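Local coordinates for protection of telomeres protein poz1 (Schizosaccharomyces pombe, PDB 5WE0) that associates with Pot1 at telomeres, binds telomeric DNA and negatively regulates telomerase and telomere length, at residues A184-R187 against L188-H191; L197-V200 against S201-K205; M207-S210 against K211-S214. All blocks are in the same frame, centred on the assembly; numbering follows the deposited sequence.

Contact 1: residues A184-R187 against L188-H191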
loop_
_atom_site.group_PDB
_atom_site.type_symbol
_atom_site.label_atom_id
_atom_site.label_comp_id
_atom_site.label_asym_id
_atom_site.label_seq_id
_atom_site.Cartn_x
_atom_site.Cartn_y
_atom_site.Cartn_z
ATOM N N ALA A 184 11.076 -4.413 22.934
ATOM C CA ALA A 184 12.377 -3.862 22.557
ATOM C C ALA A 184 12.246 -2.563 21.772
ATOM O O ALA A 184 13.075 -1.663 21.923
ATOM C CB ALA A 184 13.178 -4.889 21.745
ATOM N N LEU A 185 11.229 -2.461 20.915
ATOM C CA LEU A 185 11.067 -1.266 20.103
ATOM C C LEU A 185 10.806 -0.055 20.980
ATOM O O LEU A 185 11.267 1.048 20.670
ATOM C CB LEU A 185 9.934 -1.481 19.101
ATOM C CG LEU A 185 9.920 -0.633 17.829
ATOM C CD1 LEU A 185 11.318 -0.377 17.314
ATOM C CD2 LEU A 185 9.116 -1.325 16.758
ATOM N N GLN A 186 10.109 -0.249 22.100
ATOM C CA GLN A 186 9.808 0.873 22.976
ATOM C C GLN A 186 10.986 1.203 23.895
ATOM O O GLN A 186 11.169 2.370 24.260
ATOM C CB GLN A 186 8.538 0.576 23.783
ATOM C CG GLN A 186 7.254 0.680 22.947
ATOM C CD GLN A 186 6.884 2.115 22.599
ATOM O OE1 GLN A 186 7.536 2.751 21.766
ATOM N NE2 GLN A 186 5.821 2.624 23.212
ATOM N N ARG A 187 11.803 0.211 24.264
ATOM C CA ARG A 187 13.074 0.522 24.913
ATOM C C ARG A 187 13.964 1.352 24.002
ATOM O O ARG A 187 14.584 2.330 24.436
ATOM C CB ARG A 187 13.807 -0.759 25.313
ATOM C CG ARG A 187 13.339 -1.433 26.593
ATOM C CD ARG A 187 14.395 -2.428 27.038
ATOM N NE ARG A 187 14.661 -3.396 25.981
ATOM C CZ ARG A 187 14.030 -4.556 25.883
ATOM N NH1 ARG A 187 13.111 -4.861 26.787
ATOM N NH2 ARG A 187 14.307 -5.400 24.895
ATOM N N LEU A 188 14.038 0.969 22.735
ATOM C CA LEU A 188 14.940 1.605 21.789
ATOM C C LEU A 188 14.547 3.046 21.485
ATOM O O LEU A 188 15.419 3.883 21.212
ATOM C CB LEU A 188 14.937 0.781 20.520
ATOM C CG LEU A 188 15.533 1.411 19.292
ATOM C CD1 LEU A 188 17.004 1.747 19.538
ATOM C CD2 LEU A 188 15.326 0.398 18.247
ATOM N N SER A 189 13.251 3.361 21.550
ATOM C CA SER A 189 12.819 4.738 21.392
ATOM C C SER A 189 13.309 5.607 22.537
ATOM O O SER A 189 13.366 6.833 22.390
ATOM C CB SER A 189 11.297 4.798 21.290
ATOM O OG SER A 189 10.678 4.595 22.550
ATOM N N LYS A 190 13.688 5.001 23.661
ATOM C CA LYS A 190 14.205 5.752 24.795
ATOM C C LYS A 190 15.728 5.848 24.816
ATOM O O LYS A 190 16.252 6.665 25.579
ATOM C CB LYS A 190 13.686 5.145 26.106
ATOM C CG LYS A 190 12.168 5.270 26.253
ATOM C CD LYS A 190 11.759 6.741 26.410
ATOM C CE LYS A 190 10.315 6.997 25.965
ATOM N NZ LYS A 190 9.321 6.060 26.568
ATOM N N HIS A 191 16.447 5.050 24.010
ATOM C CA HIS A 191 17.870 5.294 23.792
ATOM C C HIS A 191 18.096 6.688 23.220
ATOM O O HIS A 191 17.192 7.323 22.661
ATOM C CB HIS A 191 18.503 4.284 22.825
ATOM C CG HIS A 191 18.723 2.918 23.393
ATOM N ND1 HIS A 191 18.911 2.692 24.738
ATOM C CD2 HIS A 191 18.844 1.711 22.786
ATOM C CE1 HIS A 191 19.105 1.399 24.940
ATOM N NE2 HIS A 191 19.073 0.782 23.772
#
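Leu185 and Leu188 meet through their methyl groups where helix 179-188 runs out, and they mark the close-packed side of this helix end. CD1 of Leu185 reaches CD2 of Leu188 at 4.2 Å. Both side chains carry CG anti to the backbone N (chi1 -157° and 166°), which sends the two isobutyl groups off the same flank of the helix. Beneath them the backbone keeps its helical pattern, Leu188 N donating to Ala184 O and Ser189 N to Leu185 O. The pattern then tightens into a turn: Lys190 N bonds Arg187 O at 2.9 Å, coming from well above the carbonyl plane, while His191 N reaches the same oxygen only weakly. Two donors, one of them weak, thus converge on the carbonyl of Arg187 as the helix gives way to the loop.

Ser189 is buried, and its hydroxyl folds back on the helix, OG donating to Gln186 O over 2.8 Å; a second hydrogen bond links OG to His164. Nearby, OE1 of Gln186 is buried without a partner in the model, 3.7 Å from Ser189 OG, whereas NE2 of the same amide is held by Thr168.

Arg187 and His191 belong to the looser, exposed side. The arginine chain bends at chi3 and lays one guanidinium face over Ala184 CA, 3.3 Å from the plane, and NH2 forms a salt bridge with Glu183 one turn back. His191 turns a ring face to Arg187 O at a greater separation.

The buried leucines lie against Leu157 at the end of helix 130-157, Leu185 also touches Leu171 and an apolar side chain of another protein chain, and Phe167 of helix 164-174 backs Gln186 and Ser189.

Contact 2: residues L197-V200 against S201-K205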
loop_
_atom_site.group_PDB
_atom_site.type_symbol
_atom_site.label_atom_id
_atom_site.label_comp_id
_atom_site.label_asym_id
_atom_site.label_seq_id
_atom_site.Cartn_x
_atom_site.Cartn_y
_atom_site.Cartn_z
ATOM N N LEU A 197 20.410 5.865 15.973
ATOM C CA LEU A 197 20.836 5.978 14.582
ATOM C C LEU A 197 21.802 4.861 14.196
ATOM O O LEU A 197 21.723 4.332 13.083
ATOM C CB LEU A 197 21.459 7.354 14.335
ATOM C CG LEU A 197 20.503 8.562 14.382
ATOM C CD1 LEU A 197 21.269 9.833 14.181
ATOM C CD2 LEU A 197 19.395 8.483 13.339
ATOM N N ILE A 198 22.697 4.467 15.107
ATOM C CA ILE A 198 23.601 3.352 14.832
ATOM C C ILE A 198 22.797 2.073 14.634
ATOM O O ILE A 198 23.042 1.295 13.703
ATOM C CB ILE A 198 24.635 3.187 15.964
ATOM C CG1 ILE A 198 25.695 4.286 15.917
ATOM C CG2 ILE A 198 25.298 1.808 15.901
ATOM C CD1 ILE A 198 26.647 4.249 17.095
ATOM N N TYR A 199 21.822 1.844 15.514
ATOM C CA TYR A 199 21.012 0.638 15.434
ATOM C C TYR A 199 20.144 0.639 14.181
ATOM O O TYR A 199 20.001 -0.390 13.515
ATOM C CB TYR A 199 20.138 0.528 16.685
ATOM C CG TYR A 199 18.934 -0.378 16.494
ATOM C CD1 TYR A 199 17.779 0.091 15.841
ATOM C CD2 TYR A 199 18.927 -1.684 16.984
ATOM C CE1 TYR A 199 16.706 -0.718 15.632
ATOM C CE2 TYR A 199 17.824 -2.495 16.801
ATOM C CZ TYR A 199 16.724 -1.996 16.131
ATOM O OH TYR A 199 15.627 -2.782 15.941
ATOM N N VAL A 200 19.517 1.774 13.863
ATOM C CA VAL A 200 18.702 1.842 12.657
ATOM C C VAL A 200 19.553 1.594 11.410
ATOM O O VAL A 200 19.126 0.892 10.483
ATOM C CB VAL A 200 17.940 3.181 12.602
ATOM C CG1 VAL A 200 17.405 3.433 11.206
ATOM C CG2 VAL A 200 16.782 3.159 13.595
ATOM N N SER A 201 20.779 2.137 11.377
ATOM C CA SER A 201 21.653 1.931 10.219
ATOM C C SER A 201 21.985 0.464 10.020
ATOM O O SER A 201 22.046 -0.016 8.883
ATOM C CB SER A 201 22.946 2.733 10.367
ATOM O OG SER A 201 22.765 4.009 9.794
ATOM N N GLN A 202 22.261 -0.243 11.114
ATOM C CA GLN A 202 22.583 -1.662 11.051
ATOM C C GLN A 202 21.398 -2.480 10.547
ATOM O O GLN A 202 21.561 -3.388 9.723
ATOM C CB GLN A 202 23.009 -2.144 12.433
ATOM C CG GLN A 202 24.432 -1.804 12.814
ATOM C CD GLN A 202 24.865 -2.502 14.092
ATOM O OE1 GLN A 202 24.740 -3.725 14.204
ATOM N NE2 GLN A 202 25.374 -1.739 15.057
ATOM N N HIS A 203 20.201 -2.201 11.056
ATOM C CA HIS A 203 19.038 -2.966 10.620
ATOM C C HIS A 203 18.629 -2.613 9.196
ATOM O O HIS A 203 18.181 -3.492 8.456
ATOM C CB HIS A 203 17.910 -2.767 11.618
ATOM C CG HIS A 203 18.054 -3.641 12.816
ATOM N ND1 HIS A 203 17.457 -4.879 12.909
ATOM C CD2 HIS A 203 18.823 -3.511 13.923
ATOM C CE1 HIS A 203 17.802 -5.446 14.051
ATOM N NE2 HIS A 203 18.634 -4.638 14.684
ATOM N N LYS A 204 18.815 -1.356 8.774
ATOM C CA LYS A 204 18.560 -1.013 7.377
ATOM C C LYS A 204 19.509 -1.766 6.452
ATOM O O LYS A 204 19.115 -2.190 5.356
ATOM C CB LYS A 204 18.683 0.496 7.156
ATOM C CG LYS A 204 17.468 1.265 7.626
ATOM C CD LYS A 204 17.446 2.726 7.192
ATOM C CE LYS A 204 16.165 3.398 7.715
ATOM N NZ LYS A 204 15.900 4.753 7.140
ATOM N N LYS A 205 20.764 -1.953 6.881
ATOM C CA LYS A 205 21.706 -2.729 6.079
ATOM C C LYS A 205 21.340 -4.213 6.078
ATOM O O LYS A 205 21.476 -4.889 5.050
ATOM C CB LYS A 205 23.136 -2.510 6.585
ATOM C CG LYS A 205 23.759 -1.179 6.113
ATOM C CD LYS A 205 24.154 -1.234 4.624
ATOM C CE LYS A 205 24.712 0.101 4.112
ATOM N NZ LYS A 205 25.625 0.793 5.089
#
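Tyr199 and His203, one helical turn apart, form an oblique aromatic pair, with one face of each ring turned to the other. Their centroids are 4.2 Å apart, yet the planes differ by 33°, so the overlap is uneven. The imidazole brings its CD2-NE2 side over the phenol, with NE2 only 3.1 Å from Tyr199 CE2, while the distance opens to 3.8 Å between NE2 and OH. Each ring is met toward its rim rather than over its middle.

Different first torsions bring the rings together. The phenol of Tyr199 swings along the helix with CG anti to the backbone N (chi1 159°), whereas His203 has its ring beside its own backbone N (chi1 -81°) and leans back by a turn. The carbonyl oxygen of Tyr199 lies in the plane of the imidazole at its edge and accepts from His203 N in a nearly straight bond.

On another flank the extended Lys204 chain runs alongside Val200, its CE packing on CG1 at 3.7 Å, and Lys204 N donates to Val200 O at 2.8 Å. Ile198 and Gln202 pair similarly on an exposed side, methyl CG2 lying 3.6 Å from amide NE2.

Farther out, Leu157 and Phe154 of helix 130-157 support Val200 and His203 respectively, and an apolar side chain of another protein chain packs on each of the two rings. The ammonium of Lys204 forms a salt bridge with Glu158, which fixes the far end of the aliphatic chain lying along Val200.

The chemistry is therefore mixed: dispersion between two polar-edged rings, and a lysine used for its methylenes as much as its charge. Were the imidazole protonated, its positive charge would probably be favoured by the electron-rich phenol face, though the structure does not settle its ionisation.

Contact 3: residues M207-S210 against K211-S214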
loop_
_atom_site.group_PDB
_atom_site.type_symbol
_atom_site.label_atom_id
_atom_site.label_comp_id
_atom_site.label_asym_id
_atom_site.label_seq_id
_atom_site.Cartn_x
_atom_site.Cartn_y
_atom_site.Cartn_z
ATOM N N MET A 207 18.509 -5.389 5.945
ATOM C CA MET A 207 17.187 -5.574 5.372
ATOM C C MET A 207 16.853 -4.391 4.462
ATOM O O MET A 207 15.952 -3.598 4.770
ATOM C CB MET A 207 16.161 -5.732 6.496
ATOM C CG MET A 207 14.936 -6.488 6.029
ATOM S SD MET A 207 15.164 -8.277 5.930
ATOM C CE MET A 207 15.782 -8.481 4.260
ATOM N N PRO A 208 17.560 -4.240 3.339
ATOM C CA PRO A 208 17.472 -2.989 2.573
ATOM C C PRO A 208 16.102 -2.809 1.955
ATOM O O PRO A 208 15.375 -3.773 1.706
ATOM C CB PRO A 208 18.557 -3.142 1.497
ATOM C CG PRO A 208 18.728 -4.621 1.355
ATOM C CD PRO A 208 18.513 -5.188 2.738
ATOM N N TRP A 209 15.746 -1.546 1.711
ATOM C CA TRP A 209 14.428 -1.291 1.151
ATOM C C TRP A 209 14.240 -1.965 -0.205
ATOM O O TRP A 209 13.109 -2.314 -0.562
ATOM C CB TRP A 209 14.150 0.208 1.030
ATOM C CG TRP A 209 12.805 0.393 0.455
ATOM C CD1 TRP A 209 12.500 0.779 -0.817
ATOM C CD2 TRP A 209 11.560 0.083 1.097
ATOM N NE1 TRP A 209 11.129 0.757 -1.004
ATOM C CE2 TRP A 209 10.529 0.334 0.155
ATOM C CE3 TRP A 209 11.213 -0.373 2.372
ATOM C CZ2 TRP A 209 9.169 0.154 0.460
ATOM C CZ3 TRP A 209 9.853 -0.559 2.671
ATOM C CH2 TRP A 209 8.857 -0.281 1.722
ATOM N N SER A 210 15.324 -2.190 -0.958
ATOM C CA SER A 210 15.183 -2.796 -2.281
ATOM C C SER A 210 14.506 -4.167 -2.209
ATOM O O SER A 210 13.816 -4.556 -3.151
ATOM C CB SER A 210 16.541 -2.944 -2.963
ATOM O OG SER A 210 17.382 -3.764 -2.175
ATOM N N LYS A 211 14.728 -4.923 -1.123
ATOM C CA LYS A 211 14.077 -6.218 -0.973
ATOM C C LYS A 211 12.565 -6.063 -0.827
ATOM O O LYS A 211 11.793 -6.839 -1.404
ATOM C CB LYS A 211 14.627 -6.984 0.228
ATOM C CG LYS A 211 13.904 -8.338 0.309
ATOM C CD LYS A 211 14.010 -9.148 1.590
ATOM C CE LYS A 211 13.227 -10.490 1.428
ATOM N NZ LYS A 211 13.299 -11.147 0.048
ATOM N N PHE A 212 12.124 -5.081 -0.031
ATOM C CA PHE A 212 10.694 -4.886 0.166
ATOM C C PHE A 212 10.048 -4.250 -1.037
ATOM O O PHE A 212 8.880 -4.515 -1.314
ATOM C CB PHE A 212 10.443 -4.059 1.410
ATOM C CG PHE A 212 10.950 -4.724 2.630
ATOM C CD1 PHE A 212 10.392 -5.930 3.043
ATOM C CD2 PHE A 212 12.014 -4.202 3.328
ATOM C CE1 PHE A 212 10.873 -6.588 4.151
ATOM C CE2 PHE A 212 12.501 -4.848 4.447
ATOM C CZ PHE A 212 11.925 -6.046 4.862
ATOM N N ASN A 213 10.792 -3.436 -1.781
ATOM C CA ASN A 213 10.283 -2.955 -3.059
ATOM C C ASN A 213 9.972 -4.126 -3.988
ATOM O O ASN A 213 8.919 -4.161 -4.632
ATOM C CB ASN A 213 11.306 -2.008 -3.694
ATOM C CG ASN A 213 10.905 -1.557 -5.070
ATOM O OD1 ASN A 213 10.023 -0.716 -5.229
ATOM N ND2 ASN A 213 11.547 -2.118 -6.082
ATOM N N SER A 214 10.884 -5.094 -4.074
ATOM C CA SER A 214 10.677 -6.249 -4.955
ATOM C C SER A 214 9.507 -7.120 -4.485
ATOM O O SER A 214 8.655 -7.519 -5.286
ATOM C CB SER A 214 11.970 -7.064 -5.030
ATOM O OG SER A 214 11.720 -8.316 -5.638
HETATM O O HOH W 1 14.055 -3.960 -5.836
#
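Trp209 offers one indole face to the residues a turn ahead, with Phe212 CB and the backbone N of Asn213 lying over it. Phe212 CB forms a CH-pi contact, 4.0 Å from the centroid of the six-membered ring and only 19° from its normal. The phenyl ring continues away obliquely, its plane at 46° to the indole, so the methylene rather than the ring does most of the covering. Trp151 and Trp91 each meet Trp209 in edge-to-face pairs. Indole NE1 is buried with no partner in the model and lies 3.9 Å from Asn213 CB.

Met207 comes to the phenyl from the other end, its chain crossing that of Phe212 at about a right angle. CG touches CZ at 3.3 Å, and SD stands 5.2 Å from the ring centroid in an oblique Met-aromatic contact. Bends at chi2 (78°) and chi3 curl the thioether round to Lys211, where the CE methyl presses on CD of the lysine at 3.3 Å, tighter than usual for two carbons.

The first turn is closed by Lys211 N donating to Pro208 O, and then by Asn213 N to Trp209 O at 2.8 Å. A water donates to Ser210 O and accepts from Asn213 ND2, tying the asparagine amide to the turn; OD1 is held by Gln87.

With an alanine in place of Trp209, Phe212 CB would probably lose its aromatic cover, and Trp151 and Trp91 their shared partner.

This start of helix 209-230 lies against helix 130-157, where Ile148 touches Trp209 and Cys143 touches Phe212. Loop residues Ile89 and Leu67 border Trp209 and Asn213, while Met207, Lys211 and Phe212 also pack on apolar side chains of another protein chain.

In the fold
Contacts 1, 2 and 3 follow one another along three successive helices, and all three lean on helix 130-157. Contact 1 ends a helix, contact 2 lies within one, and contact 3 begins one, so the first and last spend bonds on turns while the middle keeps a regular backbone ladder. Each mixes buried with exposed residues; the most central, contact 3, has its centre about 14 Å from the chain's centre, and the most peripheral, contact 1, about 27 Å. Leucines dominate the packing of the first, oblique rings the second, and indole, phenyl and thioether the third. Contacts 1 and 2 touch directly, Leu188 CD2 lying 3.2 Å from Tyr199 CE1.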